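Local coordinates for Exo-beta-1,4-mannosidase (Rhizomucor miehei, PDB 4LYP), which probably hydrolyses beta-mannose residues from the non-reducing ends of manno-oligosaccharides as a family 5 glycoside hydrolase, and also has transglycosylation activity, at residues Tyr55-Ala60 / Gly386-Ala391; Met91-Leu96 / Tyr141-Val146. All blocks are in the same frame, centred on the assembly; numbering follows the deposited sequence.

Overall arrangement
The chain enters the TIM barrel through strand 53-61 and closes it through strand 386-394. Contact 1 pairs these two strands, so it closes a loop of 325 residues that carries most of the barrel. Contact 2 is nested inside that loop: it joins the starts of strands 95-99 and 144-148 and closes a loop of only 44 residues, with helix 125-140 between them. Strand 95-99 also lies beside strand 53-61, so the two contacts share one sheet, their centres about 8 Å apart. They touch through Tyr55 and Thr144, and Arg58 O meets Asn94 N at 2.8 Å.

Contact 1 (Tyr55-Ala60 / Gly386-Ala391); sequences YLIRGA and GSNFWA. With GAI (guanidine), chain D.
Ile57 and Gly386 open a parallel pairing that runs through Ala60 and Phe389, the short strands inclined by 12°; it joins the first and last TIM-barrel strands and closes the barrel. In the backbone, Ser387 N hydrogen-bonds Ile57 O at 3.1 Å, whereas the return bond from Gly59 N to Ser387 O, 2.8 Å, is weak, bent to 126°. Gly386 CA and Asn388 CA add C-H...O contacts to Ile57 O and Gly59 O. The Asn388 amide lies against Gly59, its CG 3.9 Å from Gly59 CA.

The Asn388 amide makes the polar side-chain bond: ND2 donates almost straight to Ala60 O at 3.2 Å, within its own amide plane but from above the carbonyl plane. A second ND2 bond, to Asn95 OD1, ties it to the next strand. Asn388 OD1 meets Ile57 CG2 at 3.8 Å. On the face of Ser387 and Phe389, a water donates to Gly59 O (2.9 Å), bonds Ser387 OG and weakly accepts from Phe389 N; Ser387 OG also bonds Tyr436 OH.

Apolar contact comes from Phe389, whose chi1 of 66° sets CG between N and the carbonyl carbon and turns the ring back over Ala60. Ala60 CA lies over one face, towards the rim, and Ala60 CB is 3.6 Å from Phe389 CE2. At the other end, Leu56 CD2 touches the bound guanidine, N3 at 3.3 Å, in a pocket shared with Tyr55.

Helix 429-448 packs on Leu56, Arg58 and Phe389, while strand 333-338 touches Asn388, Phe389 and Trp390, and strand 95-99 flanks Ile57 and Ala60.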
loop_
_atom_site.group_PDB
_atom_site.type_symbol
_atom_site.label_atom_id
_atom_site.label_comp_id
_atom_site.label_asym_id
_atom_site.label_seq_id
_atom_site.Cartn_x
_atom_site.Cartn_y
_atom_site.Cartn_z
ATOM N N TYR A 55 17.255 -9.734 -1.967
ATOM C CA TYR A 55 16.657 -8.516 -1.417
ATOM C C TYR A 55 15.341 -8.896 -0.750
ATOM O O TYR A 55 14.416 -9.397 -1.404
ATOM C CB TYR A 55 16.467 -7.501 -2.558
ATOM C CG TYR A 55 15.930 -6.156 -2.135
ATOM C CD1 TYR A 55 16.795 -5.270 -1.455
ATOM C CD2 TYR A 55 14.666 -5.701 -2.426
ATOM C CE1 TYR A 55 16.370 -4.002 -1.061
ATOM C CE2 TYR A 55 14.227 -4.451 -2.093
ATOM C CZ TYR A 55 15.054 -3.623 -1.392
ATOM O OH TYR A 55 14.593 -2.370 -1.009
ATOM N N LEU A 56 15.261 -8.742 0.570
ATOM C CA LEU A 56 14.047 -8.984 1.339
ATOM C C LEU A 56 13.419 -7.669 1.736
ATOM O O LEU A 56 14.058 -6.646 1.963
ATOM C CB LEU A 56 14.331 -9.860 2.558
ATOM C CG LEU A 56 14.683 -11.337 2.234
ATOM C CD1 LEU A 56 15.070 -12.062 3.502
ATOM C CD2 LEU A 56 13.490 -12.092 1.698
ATOM N N ILE A 57 12.096 -7.721 1.829
ATOM C CA ILE A 57 11.266 -6.498 2.022
ATOM C C ILE A 57 10.980 -6.232 3.503
ATOM O O ILE A 57 10.117 -6.875 4.121
ATOM C CB ILE A 57 9.934 -6.627 1.213
ATOM C CG1 ILE A 57 10.212 -6.949 -0.277
ATOM C CG2 ILE A 57 9.103 -5.362 1.406
ATOM C CD1 ILE A 57 11.141 -5.946 -1.012
ATOM N N ARG A 58 11.752 -5.280 4.030
ATOM C CA ARG A 58 11.580 -4.791 5.398
ATOM C C ARG A 58 10.675 -3.574 5.309
ATOM O O ARG A 58 11.153 -2.422 5.306
ATOM C CB ARG A 58 12.956 -4.434 5.985
ATOM C CG ARG A 58 13.834 -5.655 6.240
ATOM C CD ARG A 58 15.244 -5.221 6.663
ATOM N NE ARG A 58 16.070 -4.774 5.541
ATOM C CZ ARG A 58 16.928 -3.735 5.572
ATOM N NH1 ARG A 58 16.927 -2.849 6.556
ATOM N NH2 ARG A 58 17.796 -3.605 4.562
ATOM N N GLY A 59 9.372 -3.800 5.092
ATOM C CA GLY A 59 8.557 -2.758 4.531
ATOM C C GLY A 59 7.576 -2.120 5.482
ATOM O O GLY A 59 7.199 -2.634 6.549
ATOM N N ALA A 60 7.105 -0.959 5.001
ATOM C CA ALA A 60 5.948 -0.265 5.645
ATOM C C ALA A 60 5.040 0.300 4.562
ATOM O O ALA A 60 5.511 0.538 3.420
ATOM C CB ALA A 60 6.411 0.903 6.526
ATOM N N GLY A 386 8.897 -10.917 2.387
ATOM C CA GLY A 386 8.782 -9.883 3.433
ATOM C C GLY A 386 7.368 -9.329 3.440
ATOM O O GLY A 386 6.400 -9.985 3.077
ATOM N N SER A 387 7.252 -8.098 3.989
ATOM C CA SER A 387 5.946 -7.561 4.322
ATOM C C SER A 387 6.013 -6.036 4.434
ATOM O O SER A 387 7.105 -5.439 4.618
ATOM C CB SER A 387 5.428 -8.146 5.657
ATOM O OG SER A 387 6.343 -7.873 6.715
ATOM N N ASN A 388 4.826 -5.425 4.386
ATOM C CA ASN A 388 4.685 -3.981 4.628
ATOM C C ASN A 388 3.528 -3.834 5.593
ATOM O O ASN A 388 2.345 -3.998 5.209
ATOM C CB ASN A 388 4.387 -3.160 3.367
ATOM C CG ASN A 388 5.396 -3.341 2.286
ATOM O OD1 ASN A 388 5.486 -4.398 1.663
ATOM N ND2 ASN A 388 6.184 -2.276 2.018
ATOM N N PHE A 389 3.778 -3.553 6.892
ATOM C CA PHE A 389 2.667 -3.332 7.814
ATOM C C PHE A 389 1.884 -2.086 7.379
ATOM O O PHE A 389 2.423 -1.151 6.769
ATOM C CB PHE A 389 3.157 -3.216 9.263
ATOM C CG PHE A 389 4.001 -2.008 9.533
ATOM C CD1 PHE A 389 3.406 -0.817 9.973
ATOM C CD2 PHE A 389 5.374 -2.006 9.394
ATOM C CE1 PHE A 389 4.147 0.355 10.191
ATOM C CE2 PHE A 389 6.138 -0.880 9.617
ATOM C CZ PHE A 389 5.529 0.284 10.048
ATOM N N TRP A 390 0.569 -2.141 7.673
ATOM C CA TRP A 390 -0.340 -1.019 7.349
ATOM C C TRP A 390 -0.809 -0.432 8.678
ATOM O O TRP A 390 -1.546 -1.080 9.389
ATOM C CB TRP A 390 -1.518 -1.529 6.553
ATOM C CG TRP A 390 -2.471 -0.399 6.260
ATOM C CD1 TRP A 390 -3.352 0.246 7.146
ATOM C CD2 TRP A 390 -2.555 0.326 5.017
ATOM N NE1 TRP A 390 -3.957 1.295 6.519
ATOM C CE2 TRP A 390 -3.483 1.410 5.217
ATOM C CE3 TRP A 390 -1.936 0.186 3.746
ATOM C CZ2 TRP A 390 -3.840 2.300 4.181
ATOM C CZ3 TRP A 390 -2.266 1.093 2.734
ATOM C CH2 TRP A 390 -3.218 2.136 2.957
ATOM N N ALA A 391 -0.307 0.784 9.023
ATOM C CA ALA A 391 0.547 1.658 8.220
ATOM C C ALA A 391 1.275 2.564 9.244
ATOM O O ALA A 391 0.849 2.696 10.380
ATOM C CB ALA A 391 -0.220 2.504 7.217
HETATM C C GAI D . 15.261 -14.240 -1.353
HETATM N N1 GAI D . 16.477 -14.865 -1.858
HETATM N N2 GAI D . 13.859 -14.545 -1.372
HETATM N N3 GAI D . 15.395 -13.078 -0.821
HETATM O O HOH W 1 6.440 -5.253 7.614
#

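Contact 2 (Met91-Leu96 / Tyr141-Val146); sequences MGINNL and YNMTAV
Asn95 and Thr144 meet through their side chains as well as their strands. Asn95 ND2 donates to Thr144 OG1 at 2.9 Å, in the amide plane and at 160°, with chi1 of -178° swinging the amide across to its partner. Asn95 OD1 lies 3.9 Å from Val146 CG2. Three backbone bonds carry the parallel pairing: Thr144 N to Asn94 O, Leu96 N to Thr144 O, and Val146 N to Leu96 O, each 2.9 Å. Thr144 O takes the Leu96 N-H nearly end-on, and Asn95 CA adds a C-H...O contact to it.

On the face bearing Leu96, Met143 stretches out beyond CG and crosses the Leu96 side chain, SD 3.9 Å from Leu96 CG, its CE ending 3.6 Å from Ile93 O.

In the next shell, Tyr55 OH bonds Thr144 OG1, and the Asn95 carbonyl oxygen is likewise engaged from contact 1. The Asn94 amide binds strand 53-61: OD1 accepts from Arg58 N and ND2 donates to Leu56 O. One water donates to Asn142 O and weakly to Asn94 O. Gly92 and Asn142, both with positive phi, are the C-prime residues of Schellman motifs ending helices 78-90 and 125-140. Strands 95-99 and 144-148, parallel neighbours joined through helix 125-140, form a beta-alpha-beta crossover of the TIM barrel.

Helix 125-140 meets Leu96, Met143 and Ala145 through Met138, helix 78-90 touches Ile93 and Leu96, and strand 230-234 continues the sheet beyond Ala145, its Met231 against Asn95 and Thr144.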
loop_
_atom_site.group_PDB
_atom_site.type_symbol
_atom_site.label_atom_id
_atom_site.label_comp_id
_atom_site.label_asym_id
_atom_site.label_seq_id
_atom_site.Cartn_x
_atom_site.Cartn_y
_atom_site.Cartn_z
ATOM N N MET A 91 14.109 2.272 12.329
ATOM C CA MET A 91 13.498 1.007 12.652
ATOM C C MET A 91 13.779 -0.096 11.631
ATOM O O MET A 91 13.184 -1.187 11.727
ATOM C CB MET A 91 12.027 1.099 13.002
ATOM C CG MET A 91 11.082 1.347 11.941
ATOM S SD MET A 91 9.318 1.469 12.588
ATOM C CE MET A 91 9.576 3.056 12.983
ATOM N N GLY A 92 14.712 0.150 10.719
ATOM C CA GLY A 92 15.173 -0.906 9.849
ATOM C C GLY A 92 14.386 -1.047 8.547
ATOM O O GLY A 92 14.534 -2.072 7.863
ATOM N N ILE A 93 13.505 -0.101 8.205
ATOM C CA ILE A 93 12.663 -0.238 6.995
ATOM C C ILE A 93 13.522 0.064 5.770
ATOM O O ILE A 93 14.218 1.091 5.695
ATOM C CB ILE A 93 11.401 0.652 7.141
ATOM C CG1 ILE A 93 10.449 0.050 8.223
ATOM C CG2 ILE A 93 10.773 1.020 5.809
ATOM C CD1 ILE A 93 9.510 1.085 8.863
ATOM N N ASN A 94 13.353 -0.777 4.741
ATOM C CA ASN A 94 14.042 -0.574 3.465
ATOM C C ASN A 94 13.069 -0.338 2.295
ATOM O O ASN A 94 13.544 -0.165 1.155
ATOM C CB ASN A 94 15.022 -1.677 3.105
ATOM C CG ASN A 94 14.342 -2.951 2.653
ATOM O OD1 ASN A 94 13.109 -3.114 2.850
ATOM N ND2 ASN A 94 15.097 -3.894 2.137
ATOM N N ASN A 95 11.756 -0.330 2.520
ATOM C CA ASN A 95 10.805 -0.341 1.435
ATOM C C ASN A 95 9.514 0.303 1.895
ATOM O O ASN A 95 8.984 -0.047 2.957
ATOM C CB ASN A 95 10.513 -1.821 0.997
ATOM C CG ASN A 95 9.557 -1.927 -0.176
ATOM O OD1 ASN A 95 8.359 -2.201 0.020
ATOM N ND2 ASN A 95 10.053 -1.706 -1.381
ATOM N N LEU A 96 9.067 1.334 1.126
ATOM C CA LEU A 96 7.764 1.963 1.416
ATOM C C LEU A 96 6.831 1.726 0.229
ATOM O O LEU A 96 7.178 1.965 -0.925
ATOM C CB LEU A 96 7.866 3.480 1.625
ATOM C CG LEU A 96 8.840 3.892 2.751
ATOM C CD1 LEU A 96 8.822 5.410 2.859
ATOM C CD2 LEU A 96 8.453 3.269 4.115
ATOM N N TYR A 141 17.780 7.585 2.285
ATOM C CA TYR A 141 17.764 6.552 3.305
ATOM C C TYR A 141 17.846 5.131 2.738
ATOM O O TYR A 141 17.543 4.139 3.439
ATOM C CB TYR A 141 16.522 6.691 4.247
ATOM C CG TYR A 141 16.690 7.920 5.126
ATOM C CD1 TYR A 141 17.533 7.795 6.296
ATOM C CD2 TYR A 141 16.134 9.158 4.805
ATOM C CE1 TYR A 141 17.690 8.893 7.113
ATOM C CE2 TYR A 141 16.329 10.243 5.586
ATOM C CZ TYR A 141 17.099 10.136 6.755
ATOM O OH TYR A 141 17.231 11.246 7.578
ATOM N N ASN A 142 18.184 4.992 1.451
ATOM C CA ASN A 142 18.383 3.729 0.785
ATOM C C ASN A 142 17.140 2.865 0.822
ATOM O O ASN A 142 17.260 1.662 0.913
ATOM C CB ASN A 142 19.622 3.010 1.384
ATOM C CG ASN A 142 20.948 3.749 0.960
ATOM O OD1 ASN A 142 21.068 4.148 -0.192
ATOM N ND2 ASN A 142 21.899 3.865 1.861
ATOM N N MET A 143 15.983 3.458 0.697
ATOM C CA MET A 143 14.739 2.741 0.600
ATOM C C MET A 143 14.311 2.594 -0.859
ATOM O O MET A 143 14.621 3.471 -1.668
ATOM C CB MET A 143 13.642 3.447 1.392
ATOM C CG MET A 143 13.923 3.532 2.889
ATOM S SD MET A 143 12.596 4.476 3.668
ATOM C CE MET A 143 13.139 4.488 5.377
ATOM N N THR A 144 13.470 1.596 -1.118
ATOM C CA THR A 144 12.832 1.517 -2.449
ATOM C C THR A 144 11.320 1.688 -2.276
ATOM O O THR A 144 10.768 1.492 -1.177
ATOM C CB THR A 144 13.109 0.178 -3.145
ATOM O OG1 THR A 144 12.660 -0.919 -2.307
ATOM C CG2 THR A 144 14.581 0.050 -3.490
ATOM N N ALA A 145 10.671 2.086 -3.366
ATOM C CA ALA A 145 9.267 2.425 -3.374
ATOM C C ALA A 145 8.469 1.434 -4.229
ATOM O O ALA A 145 8.829 1.121 -5.369
ATOM C CB ALA A 145 9.046 3.812 -3.946
ATOM N N VAL A 146 7.322 1.039 -3.703
ATOM C CA VAL A 146 6.268 0.394 -4.501
ATOM C C VAL A 146 5.264 1.513 -4.833
ATOM O O VAL A 146 4.681 2.115 -3.901
ATOM C CB VAL A 146 5.583 -0.776 -3.747
ATOM C CG1 VAL A 146 4.401 -1.290 -4.507
ATOM C CG2 VAL A 146 6.620 -1.872 -3.482
HETATM O O HOH W 2 16.567 2.333 5.389
HETATM O O HOH W 3 16.590 -0.902 0.110
#